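Oxidoreductase (Bordetella pertussis, PDB 3Q2K) is an NAD-dependent dehydrogenase that probably oxidises a UDP-linked N-acetylglucosaminuronic acid during biosynthesis of 2,3-diacetamido-2,3-dideoxy-D-mannuronic acid. Local coordinates at residues Pro25-Phe33 against Tyr325-Gly334; Asn152-Val161 against Val281-Ile291. All coordinates share one frame; numbering follows the deposited sequence.

Interaction 1: residues Pro25-Phe33 against Tyr325-Gly334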
loop_
_atom_site.group_PDB
_atom_site.type_symbol
_atom_site.label_atom_id
_atom_site.label_comp_id
_atom_site.label_asym_id
_atom_site.label_seq_id
_atom_site.Cartn_x
_atom_site.Cartn_y
_atom_site.Cartn_z
ATOM N N PRO C 25 20.894 47.552 -8.701
ATOM C CA PRO C 25 19.580 48.189 -8.635
ATOM C C PRO C 25 19.358 49.243 -9.719
ATOM O O PRO C 25 20.307 49.818 -10.249
ATOM C CB PRO C 25 19.559 48.825 -7.241
ATOM C CG PRO C 25 21.001 49.038 -6.920
ATOM C CD PRO C 25 21.732 47.884 -7.536
ATOM N N ILE C 26 18.099 49.478 -10.074
ATOM C CA ILE C 26 17.768 50.512 -11.046
ATOM C C ILE C 26 17.308 51.742 -10.274
ATOM O O ILE C 26 16.178 51.860 -9.790
ATOM C CB ILE C 26 16.723 50.032 -12.074
ATOM C CG1 ILE C 26 17.306 48.903 -12.928
ATOM C CG2 ILE C 26 16.311 51.176 -12.987
ATOM C CD1 ILE C 26 16.292 48.122 -13.749
ATOM N N THR C 27 18.264 52.653 -10.163
ATOM C CA THR C 27 18.138 53.786 -9.263
ATOM C C THR C 27 18.095 55.131 -9.991
ATOM O O THR C 27 17.482 56.060 -9.469
ATOM C CB THR C 27 19.238 53.698 -8.184
ATOM O OG1 THR C 27 18.812 54.396 -7.008
ATOM C CG2 THR C 27 20.575 54.257 -8.653
ATOM N N ASP C 28 18.659 55.264 -11.190
ATOM C CA ASP C 28 18.694 56.570 -11.852
ATOM C C ASP C 28 17.883 56.852 -13.116
ATOM O O ASP C 28 18.349 57.639 -13.941
ATOM C CB ASP C 28 20.141 57.006 -12.101
ATOM C CG ASP C 28 20.982 57.009 -10.838
ATOM O OD1 ASP C 28 20.542 57.541 -9.793
ATOM O OD2 ASP C 28 22.101 56.459 -10.916
ATOM N N ARG C 29 16.684 56.284 -13.225
ATOM C CA ARG C 29 15.831 56.380 -14.408
ATOM C C ARG C 29 14.662 55.436 -14.166
ATOM O O ARG C 29 14.853 54.377 -13.570
ATOM C CB ARG C 29 16.580 55.835 -15.626
ATOM C CG ARG C 29 16.819 54.328 -15.641
ATOM C CD ARG C 29 17.868 54.019 -16.694
ATOM N NE ARG C 29 18.221 52.615 -16.890
ATOM C CZ ARG C 29 17.337 51.621 -16.965
ATOM N NH1 ARG C 29 16.043 51.805 -16.755
ATOM N NH2 ARG C 29 17.721 50.379 -17.220
ATOM N N LYS C 30 13.471 55.764 -14.654
ATOM C CA LYS C 30 12.334 54.863 -14.489
ATOM C C LYS C 30 12.597 53.424 -14.936
ATOM O O LYS C 30 13.267 53.185 -15.944
ATOM C CB LYS C 30 11.104 55.426 -15.202
ATOM C CG LYS C 30 10.675 56.777 -14.650
ATOM C CD LYS C 30 9.464 57.325 -15.383
ATOM C CE LYS C 30 9.873 58.042 -16.658
ATOM N NZ LYS C 30 8.638 58.439 -17.386
ATOM N N ILE C 31 12.062 52.467 -14.185
ATOM C CA ILE C 31 12.125 51.058 -14.555
ATOM C C ILE C 31 11.416 50.859 -15.894
ATOM O O ILE C 31 10.267 51.275 -16.044
ATOM C CB ILE C 31 11.387 50.189 -13.511
ATOM C CG1 ILE C 31 12.109 50.236 -12.162
ATOM C CG2 ILE C 31 11.347 48.720 -13.940
ATOM C CD1 ILE C 31 13.425 49.480 -12.194
ATOM N N ARG C 32 12.063 50.155 -16.820
ATOM C CA ARG C 32 11.416 49.719 -18.055
ATOM C C ARG C 32 10.823 48.307 -18.024
ATOM O O ARG C 32 11.545 47.307 -18.037
ATOM C CB ARG C 32 12.407 49.771 -19.219
ATOM C CG ARG C 32 12.470 51.083 -19.992
ATOM C CD ARG C 32 13.595 52.020 -19.573
ATOM N NE ARG C 32 14.925 51.562 -19.968
ATOM C CZ ARG C 32 15.953 52.360 -20.243
ATOM N NH1 ARG C 32 15.829 53.679 -20.202
ATOM N NH2 ARG C 32 17.126 51.847 -20.586
ATOM N N PHE C 33 9.496 48.226 -18.036
ATOM C CA PHE C 33 8.741 46.974 -18.029
ATOM C C PHE C 33 8.263 46.549 -19.412
ATOM O O PHE C 33 7.852 47.383 -20.216
ATOM C CB PHE C 33 7.434 47.113 -17.250
ATOM C CG PHE C 33 7.587 47.016 -15.763
ATOM C CD1 PHE C 33 7.762 45.791 -15.150
ATOM C CD2 PHE C 33 7.509 48.152 -14.984
ATOM C CE1 PHE C 33 7.863 45.713 -13.779
ATOM C CE2 PHE C 33 7.618 48.080 -13.614
ATOM C CZ PHE C 33 7.799 46.859 -13.014
ATOM N N TYR C 325 2.721 46.031 -7.210
ATOM C CA TYR C 325 3.840 46.509 -8.012
ATOM C C TYR C 325 4.687 47.453 -7.174
ATOM O O TYR C 325 5.872 47.624 -7.455
ATOM C CB TYR C 325 3.364 47.236 -9.268
ATOM C CG TYR C 325 3.317 46.381 -10.511
ATOM C CD1 TYR C 325 4.431 46.214 -11.326
ATOM C CD2 TYR C 325 2.127 45.784 -10.893
ATOM C CE1 TYR C 325 4.359 45.451 -12.480
ATOM C CE2 TYR C 325 2.051 45.021 -12.040
ATOM C CZ TYR C 325 3.163 44.858 -12.835
ATOM O OH TYR C 325 3.041 44.085 -13.970
ATOM N N ASP C 326 4.085 48.076 -6.166
ATOM C CA ASP C 326 4.878 48.916 -5.278
ATOM C C ASP C 326 6.144 48.200 -4.832
ATOM O O ASP C 326 7.242 48.752 -4.907
ATOM C CB ASP C 326 4.131 49.326 -4.012
ATOM C CG ASP C 326 4.870 50.424 -3.271
ATOM O OD1 ASP C 326 5.485 51.270 -3.954
ATOM O OD2 ASP C 326 4.897 50.441 -2.023
ATOM N N ASN C 327 5.955 46.966 -4.375
ATOM C CA ASN C 327 7.019 46.113 -3.857
ATOM C C ASN C 327 8.030 45.701 -4.929
ATOM O O ASN C 327 9.242 45.733 -4.705
ATOM C CB ASN C 327 6.380 44.905 -3.161
ATOM C CG ASN C 327 7.363 43.779 -2.907
ATOM O OD1 ASN C 327 7.230 42.677 -3.436
ATOM N ND2 ASN C 327 8.381 44.064 -2.104
ATOM N N VAL C 328 7.545 45.309 -6.104
ATOM C CA VAL C 328 8.425 44.984 -7.223
ATOM C C VAL C 328 9.362 46.140 -7.574
ATOM O O VAL C 328 10.580 45.983 -7.686
ATOM C CB VAL C 328 7.564 44.674 -8.460
ATOM C CG1 VAL C 328 8.423 44.426 -9.684
ATOM C CG2 VAL C 328 6.683 43.464 -8.194
ATOM N N ILE C 329 8.781 47.326 -7.713
ATOM C CA ILE C 329 9.535 48.527 -8.053
ATOM C C ILE C 329 10.577 48.836 -6.981
ATOM O O ILE C 329 11.747 49.036 -7.313
ATOM C CB ILE C 329 8.586 49.726 -8.254
ATOM C CG1 ILE C 329 7.614 49.501 -9.417
ATOM C CG2 ILE C 329 9.393 50.991 -8.497
ATOM C CD1 ILE C 329 6.664 50.680 -9.629
ATOM N N ASN C 330 10.165 48.862 -5.714
ATOM C CA ASN C 330 11.096 48.936 -4.584
ATOM C C ASN C 330 12.230 47.928 -4.702
ATOM O O ASN C 330 13.393 48.323 -4.737
ATOM C CB ASN C 330 10.424 48.759 -3.218
ATOM C CG ASN C 330 9.434 49.860 -2.925
ATOM O OD1 ASN C 330 9.490 50.922 -3.540
ATOM N ND2 ASN C 330 8.517 49.611 -1.999
ATOM N N CYS C 331 11.890 46.646 -4.791
ATOM C CA CYS C 331 12.914 45.619 -4.913
ATOM C C CYS C 331 13.851 45.904 -6.086
ATOM O O CYS C 331 15.074 45.777 -6.007
ATOM C CB CYS C 331 12.278 44.229 -5.025
ATOM S SG CYS C 331 13.533 43.050 -5.548
ATOM N N LEU C 332 13.278 46.294 -7.217
ATOM C CA LEU C 332 14.141 46.561 -8.362
ATOM C C LEU C 332 14.983 47.818 -8.177
ATOM O O LEU C 332 16.050 47.961 -8.777
ATOM C CB LEU C 332 13.282 46.745 -9.604
ATOM C CG LEU C 332 12.766 45.377 -10.033
ATOM C CD1 LEU C 332 11.973 45.681 -11.289
ATOM C CD2 LEU C 332 13.938 44.438 -10.279
ATOM N N ARG C 333 14.460 48.745 -7.382
ATOM C CA ARG C 333 15.199 49.978 -7.133
ATOM C C ARG C 333 16.270 49.754 -6.072
ATOM O O ARG C 333 17.051 50.659 -5.796
ATOM C CB ARG C 333 14.275 51.133 -6.741
ATOM C CG ARG C 333 13.481 51.748 -7.894
ATOM C CD ARG C 333 12.327 52.510 -7.272
ATOM N NE ARG C 333 12.877 53.297 -6.175
ATOM C CZ ARG C 333 13.476 54.463 -6.384
ATOM N NH1 ARG C 333 13.540 54.938 -7.621
ATOM N NH2 ARG C 333 13.989 55.129 -5.358
ATOM N N GLY C 334 16.325 48.554 -5.500
ATOM C CA GLY C 334 17.311 48.222 -4.474
ATOM C C GLY C 334 16.825 48.409 -3.047
ATOM O O GLY C 334 17.530 48.043 -2.106
#
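Phe33 and Ile31 of a Rossmann strand pack against Tyr325, Val328, Ile329 and Leu332 of a helix from far along the chain, a strand-to-helix contact at the start of an inner strand of the parallel nucleotide-binding sheet. At its centre is a T-shaped aromatic pair. Tyr325 brings its edge over one face of Phe33, with the ring planes at 83° and Phe33 CE1 3.7 Å from Tyr325 CE1. The other face of Phe33 is covered by CG2 of Ile31 from its own strand, so the ring is sandwiched, while Val328 CG1 and Ile329 CG1 lie at its rim. Phe33 reaches the helix with CG opposite its carbonyl carbon (chi1 -80°), and a broad flat ring suits a site bounded on two faces and an edge. Tyrosine suits its place because the far end of its ring is polar: OH is hydrogen-bonded to His45 of helix 42-50. Two residues earlier on the strand, and toward the C-terminal end of the helix, Ile31 and Leu332 cross at about a right angle, Ile31 CD1 lying 3.8 Å from Leu332 CB.

The loop before the strand closes on the helix end. Ile26 N donates to Leu332 O at 2.9 Å in a nearly straight bond (175°) lying in the carbonyl plane, which gives this last-turn carbonyl a partner from another part of the chain. In return, Arg333 CA makes a C-H...O contact of 3.4 Å with Ile26 O. Pro25, whose ring nitrogen has no hydrogen to give, rests CB 3.4 Å from Arg333 O. Gly334, with no side chain, takes the positive phi that ends the helix and lets its CA lie 3.6 Å from Pro25 CB. This is a Schellman motif closing a helix that covers the central strand of a parallel Rossmann sheet.

Interaction 2: residues Asn152-Val161 against Val281-Ile291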
loop_
_atom_site.group_PDB
_atom_site.type_symbol
_atom_site.label_atom_id
_atom_site.label_comp_id
_atom_site.label_asym_id
_atom_site.label_seq_id
_atom_site.Cartn_x
_atom_site.Cartn_y
_atom_site.Cartn_z
ATOM N N ASN C 152 -3.067 39.188 -3.122
ATOM C CA ASN C 152 -3.925 39.222 -1.943
ATOM C C ASN C 152 -3.051 39.347 -0.706
ATOM O O ASN C 152 -3.523 39.728 0.363
ATOM C CB ASN C 152 -4.772 37.951 -1.793
ATOM C CG ASN C 152 -5.921 37.884 -2.785
ATOM O OD1 ASN C 152 -6.046 38.697 -3.702
ATOM N ND2 ASN C 152 -6.739 36.853 -2.647
ATOM N N ARG C 153 -1.764 39.058 -0.867
ATOM C CA ARG C 153 -0.895 39.181 0.298
ATOM C C ARG C 153 -0.860 40.604 0.854
ATOM O O ARG C 153 -0.568 40.843 2.030
ATOM C CB ARG C 153 0.507 38.656 -0.017
ATOM C CG ARG C 153 0.633 37.152 -0.046
ATOM C CD ARG C 153 2.094 36.780 -0.256
ATOM N NE ARG C 153 2.300 35.345 -0.424
ATOM C CZ ARG C 153 3.455 34.722 -0.204
ATOM N NH1 ARG C 153 4.525 35.381 0.213
ATOM N NH2 ARG C 153 3.561 33.417 -0.392
ATOM N N ARG C 154 -1.175 41.575 0.007
ATOM C CA ARG C 154 -1.073 42.963 0.426
ATOM C C ARG C 154 -2.409 43.397 1.002
ATOM O O ARG C 154 -2.499 44.490 1.549
ATOM C CB ARG C 154 -0.714 43.874 -0.748
ATOM C CG ARG C 154 0.573 43.530 -1.477
ATOM C CD ARG C 154 1.786 43.485 -0.555
ATOM N NE ARG C 154 1.888 44.652 0.315
ATOM C CZ ARG C 154 2.280 44.587 1.582
ATOM N NH1 ARG C 154 2.346 45.688 2.317
ATOM N NH2 ARG C 154 2.600 43.417 2.116
ATOM N N ASN C 155 -3.439 42.575 0.838
ATOM C CA ASN C 155 -4.729 42.907 1.427
ATOM C C ASN C 155 -4.577 43.378 2.870
ATOM O O ASN C 155 -4.009 42.682 3.707
ATOM C CB ASN C 155 -5.614 41.666 1.469
ATOM C CG ASN C 155 -6.281 41.413 0.140
ATOM O OD1 ASN C 155 -5.917 42.042 -0.850
ATOM N ND2 ASN C 155 -7.231 40.481 0.105
ATOM N N ALA C 156 -5.129 44.538 3.199
ATOM C CA ALA C 156 -5.081 44.975 4.591
ATOM C C ALA C 156 -5.634 43.991 5.609
ATOM O O ALA C 156 -5.056 43.892 6.694
ATOM C CB ALA C 156 -5.762 46.318 4.776
ATOM N N THR C 157 -6.751 43.332 5.303
ATOM C CA THR C 157 -7.277 42.332 6.234
ATOM C C THR C 157 -6.272 41.217 6.540
ATOM O O THR C 157 -6.093 40.855 7.701
ATOM C CB THR C 157 -8.500 41.666 5.604
ATOM O OG1 THR C 157 -8.101 41.298 4.276
ATOM C CG2 THR C 157 -9.674 42.652 5.553
ATOM N N LEU C 158 -5.612 40.675 5.520
ATOM C CA LEU C 158 -4.765 39.501 5.710
ATOM C C LEU C 158 -3.443 39.951 6.327
ATOM O O LEU C 158 -2.851 39.235 7.136
ATOM C CB LEU C 158 -4.546 38.763 4.384
ATOM C CG LEU C 158 -5.735 38.046 3.729
ATOM C CD1 LEU C 158 -5.450 37.477 2.336
ATOM C CD2 LEU C 158 -6.315 36.969 4.643
ATOM N N GLN C 159 -2.990 41.161 6.003
ATOM C CA GLN C 159 -1.872 41.736 6.748
ATOM C C GLN C 159 -2.085 41.771 8.258
ATOM O O GLN C 159 -1.207 41.401 9.037
ATOM C CB GLN C 159 -1.524 43.141 6.241
ATOM C CG GLN C 159 -0.558 43.152 5.063
ATOM C CD GLN C 159 0.690 42.322 5.320
ATOM O OE1 GLN C 159 1.374 42.517 6.324
ATOM N NE2 GLN C 159 0.985 41.378 4.433
ATOM N N LEU C 160 -3.259 42.201 8.702
ATOM C CA LEU C 160 -3.525 42.182 10.142
ATOM C C LEU C 160 -3.502 40.764 10.709
ATOM O O LEU C 160 -3.075 40.513 11.834
ATOM C CB LEU C 160 -4.916 42.750 10.431
ATOM C CG LEU C 160 -5.184 44.253 10.358
ATOM C CD1 LEU C 160 -6.678 44.490 10.547
ATOM C CD2 LEU C 160 -4.406 44.903 11.481
ATOM N N VAL C 161 -4.044 39.804 9.972
ATOM C CA VAL C 161 -4.019 38.460 10.526
ATOM C C VAL C 161 -2.550 38.031 10.637
ATOM O O VAL C 161 -2.100 37.469 11.635
ATOM C CB VAL C 161 -4.864 37.584 9.580
ATOM C CG1 VAL C 161 -4.581 36.109 9.777
ATOM C CG2 VAL C 161 -6.336 37.870 9.823
ATOM N N VAL C 281 -10.017 33.970 14.537
ATOM C CA VAL C 281 -10.134 34.964 13.480
ATOM C C VAL C 281 -10.857 34.350 12.288
ATOM O O VAL C 281 -10.623 33.195 11.923
ATOM C CB VAL C 281 -8.782 35.585 13.064
ATOM C CG1 VAL C 281 -8.844 36.256 11.705
ATOM C CG2 VAL C 281 -8.419 36.653 14.088
ATOM N N ARG C 282 -11.742 35.146 11.700
ATOM C CA ARG C 282 -12.429 34.745 10.481
ATOM C C ARG C 282 -12.436 35.919 9.511
ATOM O O ARG C 282 -12.734 37.064 9.848
ATOM C CB ARG C 282 -13.828 34.219 10.800
ATOM C CG ARG C 282 -14.718 34.070 9.578
ATOM C CD ARG C 282 -15.815 33.074 9.895
ATOM N NE ARG C 282 -16.434 32.633 8.653
ATOM C CZ ARG C 282 -16.901 31.400 8.496
ATOM N NH1 ARG C 282 -17.456 31.035 7.345
ATOM N NH2 ARG C 282 -16.775 30.549 9.508
ATOM N N VAL C 283 -12.018 35.617 8.289
ATOM C CA VAL C 283 -11.935 36.615 7.240
ATOM C C VAL C 283 -12.874 36.071 6.173
ATOM O O VAL C 283 -12.556 35.101 5.481
ATOM C CB VAL C 283 -10.514 36.856 6.683
ATOM C CG1 VAL C 283 -10.457 38.165 5.898
ATOM C CG2 VAL C 283 -9.430 36.944 7.754
ATOM N N GLY C 284 -14.038 36.708 6.084
ATOM C CA GLY C 284 -15.012 36.407 5.042
ATOM C C GLY C 284 -15.079 37.381 3.887
ATOM O O GLY C 284 -14.096 38.047 3.550
ATOM N N GLY C 285 -16.275 37.464 3.314
ATOM C CA GLY C 285 -16.474 38.219 2.092
ATOM C C GLY C 285 -16.387 37.273 0.913
ATOM O O GLY C 285 -16.221 36.066 1.085
ATOM N N VAL C 286 -16.506 37.814 -0.296
ATOM C CA VAL C 286 -16.242 37.016 -1.488
ATOM C C VAL C 286 -14.770 36.693 -1.733
ATOM O O VAL C 286 -14.451 35.760 -2.479
ATOM C CB VAL C 286 -16.909 37.617 -2.743
ATOM C CG1 VAL C 286 -18.407 37.734 -2.501
ATOM C CG2 VAL C 286 -16.303 38.960 -3.098
ATOM N N ALA C 287 -13.901 37.452 -1.070
ATOM C CA ALA C 287 -12.459 37.415 -1.328
ATOM C C ALA C 287 -11.601 37.854 -0.144
ATOM O O ALA C 287 -10.784 38.758 -0.273
ATOM C CB ALA C 287 -12.086 38.182 -2.594
ATOM N N VAL C 288 -11.821 37.261 1.024
ATOM C CA VAL C 288 -11.032 37.508 2.226
ATOM C C VAL C 288 -10.868 39.014 2.337
ATOM O O VAL C 288 -9.766 39.495 2.554
ATOM C CB VAL C 288 -9.677 36.761 2.308
ATOM C CG1 VAL C 288 -9.883 35.276 2.666
ATOM C CG2 VAL C 288 -8.872 36.926 1.022
ATOM N N ASN C 289 -11.979 39.732 2.232
ATOM C CA ASN C 289 -11.937 41.185 2.152
ATOM C C ASN C 289 -12.688 41.805 3.325
ATOM O O ASN C 289 -12.781 43.025 3.441
ATOM C CB ASN C 289 -12.615 41.640 0.861
ATOM C CG ASN C 289 -13.959 40.966 0.670
ATOM O OD1 ASN C 289 -14.041 39.808 0.262
ATOM N ND2 ASN C 289 -15.023 41.683 1.004
ATOM N N ARG C 290 -13.219 40.961 4.202
ATOM C CA ARG C 290 -13.979 41.490 5.318
ATOM C C ARG C 290 -13.840 40.631 6.565
ATOM O O ARG C 290 -14.323 39.501 6.629
ATOM C CB ARG C 290 -15.469 41.595 4.985
ATOM C CG ARG C 290 -16.261 41.888 6.249
ATOM C CD ARG C 290 -17.754 42.037 6.010
ATOM N NE ARG C 290 -18.336 40.707 6.156
ATOM C CZ ARG C 290 -18.858 40.044 5.133
ATOM N NH1 ARG C 290 -18.897 40.643 3.951
ATOM N NH2 ARG C 290 -19.347 38.826 5.309
ATOM N N ILE C 291 -13.211 41.213 7.577
ATOM C CA ILE C 291 -12.946 40.455 8.791
ATOM C C ILE C 291 -14.247 40.380 9.576
ATOM O O ILE C 291 -14.753 41.417 9.997
ATOM C CB ILE C 291 -11.892 41.201 9.625
ATOM C CG1 ILE C 291 -10.526 41.104 8.948
ATOM C CG2 ILE C 291 -11.793 40.697 11.057
ATOM C CD1 ILE C 291 -9.486 41.882 9.721
HETATM O O HOH W 1 -9.000 40.639 -2.080
#
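The carboxamide of Asn155 turns its ND2 end toward the turn of a beta hairpin, 4.0 Å from Val288 CG2, and a water accepts from ND2 at 2.8 Å and donates to Ala287 O, bridging helix start and turn. Within the hairpin, the guanidinium of Arg290 has Gly285 N over one face, offset toward the rim, and is held by a salt bridge to Asp292. On the helix side, Gln159 NE2 donates to Arg153 O, which lies in the plane of the amide, closing the preceding 3-10 turn onto helix 156-166. The fold here is a helix laid on the outer hairpin of the C-terminal mixed sheet, the axis of its first turns, 156-161, nearly antiparallel to strand 281-284 (166°). A classic beta bulge, in which Asn289 and Arg290 face Gly284, opens the second hairpin strand; Gly284 O accepts from both backbone nitrogens.

Val281, Val283 and Ile291 are beta-branched, as suits extended strands, while Val288 is a turn residue pointing toward the helix. With CG1 of Val161 anti to the backbone N (chi1 162°), Val161 CG2 lies beside that N and comes to 3.5 Å from Val281 CG1 and 3.8 Å from Val283 CG2. Leu158 crosses Val288 at about a right angle, Leu158 CD1 3.7 Å from Val288 CG2. Leu160 meets Ile291 the same way through their CD1 atoms. Asn152, which lies against Val288 CG2 through ND2, also touches the bound UDP-sugar and belongs to its pocket.

Thr157 serves both polar and apolar partners. Its methyl slides alongside Ile291, Thr157 CG2 3.8 Å from Ile291 CG1, while the hydroxyl, set between the backbone N and the carbonyl carbon, donates to the turn: Thr157 OG1 is 3.0 Å from Val288 O, tilted 26° from the carbonyl plane.

Interaction 2 is nested within the long chain loop that interaction 1 closes: interaction 1 joins the N-terminal Rossmann strand to a late helix, interaction 2 packs a helix on the C-terminal sheet. Their centres are about 28 Å apart, yet their nearest atoms come within about 5 Å without touching. Glu339 links them, its backbone N hydrogen-bonded to Asn327 OD1 of interaction 1 and its carboxylate salt-bridged to Arg154 of interaction 2. Interaction 2 reaches the ligands, whereas interaction 1 stands back from them. The side chain of Tyr325 is about 9 Å from NADH and 13 Å from the UDP-sugar; that of Asn152 is about 4 Å from the sugar ligand and 6 Å from NADH.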